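Local coordinates for protein putative SnoaL-like polyketide cyclase (Shewanella denitrificans, PDB 3LZA) that is of uncharacterised function but, as a SnoaL-like member of the NTF2 clan, is a putative polyketide cyclase, at residues Leu12-Tyr16 against Leu28-Tyr32. Where two conformers were deposited one is given. Residue numbers count along the deposited sequence, not the author numbering.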
ATOM      1  N   LEU A  12      -4.044 -12.369 -13.305  1.00 12.59           N
ATOM      2  CA  LEU A  12      -5.039 -12.813 -12.290  0.50 12.96           C
ATOM      3  C   LEU A  12      -5.651 -11.635 -11.586  1.00 12.81           C
ATOM      4  O   LEU A  12      -6.868 -11.551 -11.426  1.00 12.36           O
ATOM      5  CB  LEU A  12      -4.413 -13.699 -11.204  0.50 13.85           C
ATOM      6  CG  LEU A  12      -4.438 -15.204 -11.387  0.50 14.25           C
ATOM      7  CD1 LEU A  12      -3.867 -15.893 -10.146  0.50 14.45           C
ATOM      8  CD2 LEU A  12      -5.870 -15.667 -11.679  0.50 14.70           C
ATOM      9  N   ALA A  13      -4.802 -10.702 -11.138  1.00 12.36           N
ATOM     10  CA  ALA A  13      -5.273  -9.512 -10.419  1.00 10.85           C
ATOM     11  C   ALA A  13      -6.147  -8.602 -11.273  1.00 11.15           C
ATOM     12  O   ALA A  13      -7.150  -8.053 -10.773  1.00 10.87           O
ATOM     13  CB  ALA A  13      -4.117  -8.719  -9.860  1.00 11.29           C
ATOM     14  N   LEU A  14      -5.801  -8.437 -12.542  1.00 11.05           N
ATOM     15  CA  LEU A  14      -6.636  -7.599 -13.442  1.00 11.86           C
ATOM     16  C   LEU A  14      -8.008  -8.215 -13.724  1.00 11.41           C
ATOM     17  O   LEU A  14      -9.019  -7.479 -13.820  1.00 11.77           O
ATOM     18  CB  LEU A  14      -5.904  -7.271 -14.758  1.00 11.19           C
ATOM     19  CG  LEU A  14      -4.741  -6.265 -14.674  1.00 12.37           C
ATOM     20  CD1 LEU A  14      -4.071  -6.040 -16.037  1.00 13.67           C
ATOM     21  CD2 LEU A  14      -5.166  -4.920 -14.039  1.00 11.25           C
ATOM     22  N   GLY A  15      -8.029  -9.542 -13.794  1.00 11.93           N
ATOM     23  CA  GLY A  15      -9.273 -10.314 -14.011  1.00 12.00           C
ATOM     24  C   GLY A  15     -10.219 -10.138 -12.845  1.00 11.83           C
ATOM     25  O   GLY A  15     -11.437 -10.008 -13.017  1.00 12.25           O
ATOM     26  N   TYR A  16      -9.633 -10.153 -11.654  1.00  9.82           N
ATOM     27  CA  TYR A  16     -10.352  -9.950 -10.401  1.00  9.85           C
ATOM     28  C   TYR A  16     -10.902  -8.552 -10.311  1.00  9.32           C
ATOM     29  O   TYR A  16     -12.099  -8.371 -10.096  1.00  9.41           O
ATOM     30  CB  TYR A  16      -9.399 -10.258  -9.223  1.00  9.65           C
ATOM     31  CG  TYR A  16      -9.985 -10.000  -7.870  1.00  9.69           C
ATOM     32  CD1 TYR A  16      -9.919  -8.750  -7.314  1.00  9.90           C
ATOM     33  CD2 TYR A  16     -10.621 -11.011  -7.145  1.00 10.78           C
ATOM     34  CE1 TYR A  16     -10.446  -8.495  -6.088  1.00  9.21           C
ATOM     35  CE2 TYR A  16     -11.169 -10.771  -5.902  1.00 10.77           C
ATOM     36  CZ  TYR A  16     -11.105  -9.513  -5.371  1.00 11.20           C
ATOM     37  OH  TYR A  16     -11.626  -9.225  -4.112  1.00 10.58           O
ATOM     38  N   LEU A  28     -16.782 -12.860 -10.188  1.00 10.30           N
ATOM     39  CA  LEU A  28     -16.031 -12.531  -8.987  1.00 10.57           C
ATOM     40  C   LEU A  28     -15.990 -13.725  -7.996  1.00 10.68           C
ATOM     41  O   LEU A  28     -14.917 -14.049  -7.417  1.00 10.88           O
ATOM     42  CB  LEU A  28     -16.575 -11.238  -8.337  1.00 11.36           C
ATOM     43  CG  LEU A  28     -15.715 -10.614  -7.254  1.00 12.52           C
ATOM     44  CD1 LEU A  28     -14.311 -10.271  -7.812  1.00 12.86           C
ATOM     45  CD2 LEU A  28     -16.392  -9.411  -6.654  1.00 11.04           C
ATOM     46  N   SER A  29     -17.131 -14.407  -7.845  1.00 10.39           N
ATOM     47  CA  SER A  29     -17.246 -15.513  -6.917  1.00 10.05           C
ATOM     48  C   SER A  29     -16.283 -16.629  -7.211  1.00 10.35           C
ATOM     49  O   SER A  29     -15.907 -17.304  -6.275  1.00 12.48           O
ATOM     50  CB  SER A  29     -18.663 -16.114  -6.861  1.00  9.41           C
ATOM     51  OG  SER A  29     -19.018 -16.772  -8.050  1.00 10.78           O
ATOM     52  N   LYS A  30     -15.903 -16.845  -8.479  1.00 11.24           N
ATOM     53  CA  LYS A  30     -14.843 -17.820  -8.818  1.00 11.57           C
ATOM     54  C   LYS A  30     -13.490 -17.590  -8.109  1.00 11.76           C
ATOM     55  O   LYS A  30     -12.686 -18.547  -7.949  1.00 11.50           O
ATOM     56  CB  LYS A  30     -14.548 -17.873 -10.346  1.00 12.44           C
ATOM     57  CG  LYS A  30     -15.709 -18.173 -11.308  1.00 17.06           C
ATOM     58  CD  LYS A  30     -16.636 -19.304 -10.867  1.00 22.19           C
ATOM     59  CE  LYS A  30     -17.832 -19.449 -11.830  1.00 25.11           C
ATOM     60  NZ  LYS A  30     -19.056 -18.704 -11.309  1.00 26.79           N
ATOM     61  N   TYR A  31     -13.205 -16.347  -7.721  1.00 11.25           N
ATOM     62  CA  TYR A  31     -11.947 -16.034  -7.026  1.00 11.01           C
ATOM     63  C   TYR A  31     -11.983 -16.226  -5.520  1.00 11.18           C
ATOM     64  O   TYR A  31     -10.935 -16.176  -4.888  1.00 11.95           O
ATOM     65  CB  TYR A  31     -11.509 -14.601  -7.312  1.00 11.53           C
ATOM     66  CG  TYR A  31     -11.141 -14.347  -8.749  1.00 11.62           C
ATOM     67  CD1 TYR A  31      -9.842 -14.578  -9.216  1.00 15.60           C
ATOM     68  CD2 TYR A  31     -12.076 -13.858  -9.631  1.00 13.12           C
ATOM     69  CE1 TYR A  31      -9.502 -14.302 -10.559  1.00 15.31           C
ATOM     70  CE2 TYR A  31     -11.761 -13.592 -10.976  1.00 15.71           C
ATOM     71  CZ  TYR A  31     -10.476 -13.822 -11.428  1.00 15.64           C
ATOM     72  OH  TYR A  31     -10.194 -13.534 -12.736  1.00 18.30           O
ATOM     73  N   TYR A  32     -13.172 -16.360  -4.940  1.00 10.52           N
ATOM     74  CA  TYR A  32     -13.330 -16.512  -3.505  1.00 10.84           C
ATOM     75  C   TYR A  32     -13.610 -17.938  -3.029  1.00 10.85           C
ATOM     76  O   TYR A  32     -14.302 -18.736  -3.691  1.00 11.43           O
ATOM     77  CB  TYR A  32     -14.481 -15.632  -2.979  1.00 10.60           C
ATOM     78  CG  TYR A  32     -14.412 -14.155  -3.258  1.00 10.67           C
ATOM     79  CD1 TYR A  32     -13.240 -13.437  -3.082  1.00 10.15           C
ATOM     80  CD2 TYR A  32     -15.574 -13.443  -3.582  1.00  8.43           C
ATOM     81  CE1 TYR A  32     -13.182 -12.089  -3.316  1.00  9.85           C
ATOM     82  CE2 TYR A  32     -15.535 -12.080  -3.825  1.00 10.42           C
ATOM     83  CZ  TYR A  32     -14.331 -11.391  -3.669  1.00  9.49           C
ATOM     84  OH  TYR A  32     -14.280 -10.021  -3.897  1.00  7.83           O
TER
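Residues 12-16 are one helical turn within helix 8-21, closed by Tyr16 N to Leu12 O at 3.1 Å. Residues 28-32 begin in helix 25-29 and run into a type I turn from Ser29 to Tyr32, whose Tyr32 N bonds to Ser29 O at 3.2 Å; at Tyr32 the backbone becomes extended (phi/psi -102/144). The backbones come closest at Tyr16 and Leu28, with CA atoms 6.4 Å apart, and side chains of 28-32 reach across to both the backbone and the Tyr16 side chain of the helical turn. Tyr31 points its CA-CB bond toward the helix and turns one ring face to Tyr16: Tyr16 CB stands 4.2 Å from the Tyr31 ring centroid, only 5° off the normal, a CH-pi contact. The Tyr16 ring itself meets that face edge-on, a T-shaped pair with planes at 84° and centroids 5.6 Å apart. At Gly15 the Tyr31 hydroxyl passes close, OH to Gly15 C being 3.4 Å; an ideal CB there would lie 2.6 Å from this oxygen, a clash. In this alpha+beta fold of the NTF2 clan, helix 8-21 packs on the curved sheet, with Tyr16 touching Leu113 and Leu122, while Tyr31 shares backbone hydrogen bonds with Leu122. Leu28 CD1 makes a CH-pi contact over one face of the Tyr16 ring, 4.0 Å from its centroid and 23° off the normal. At the far end of that ring, Tyr32 OH donates to Tyr16 OH at 2.8 Å, and Tyr16 OH also hydrogen-bonds Gln125 OE1 of strand 122-129.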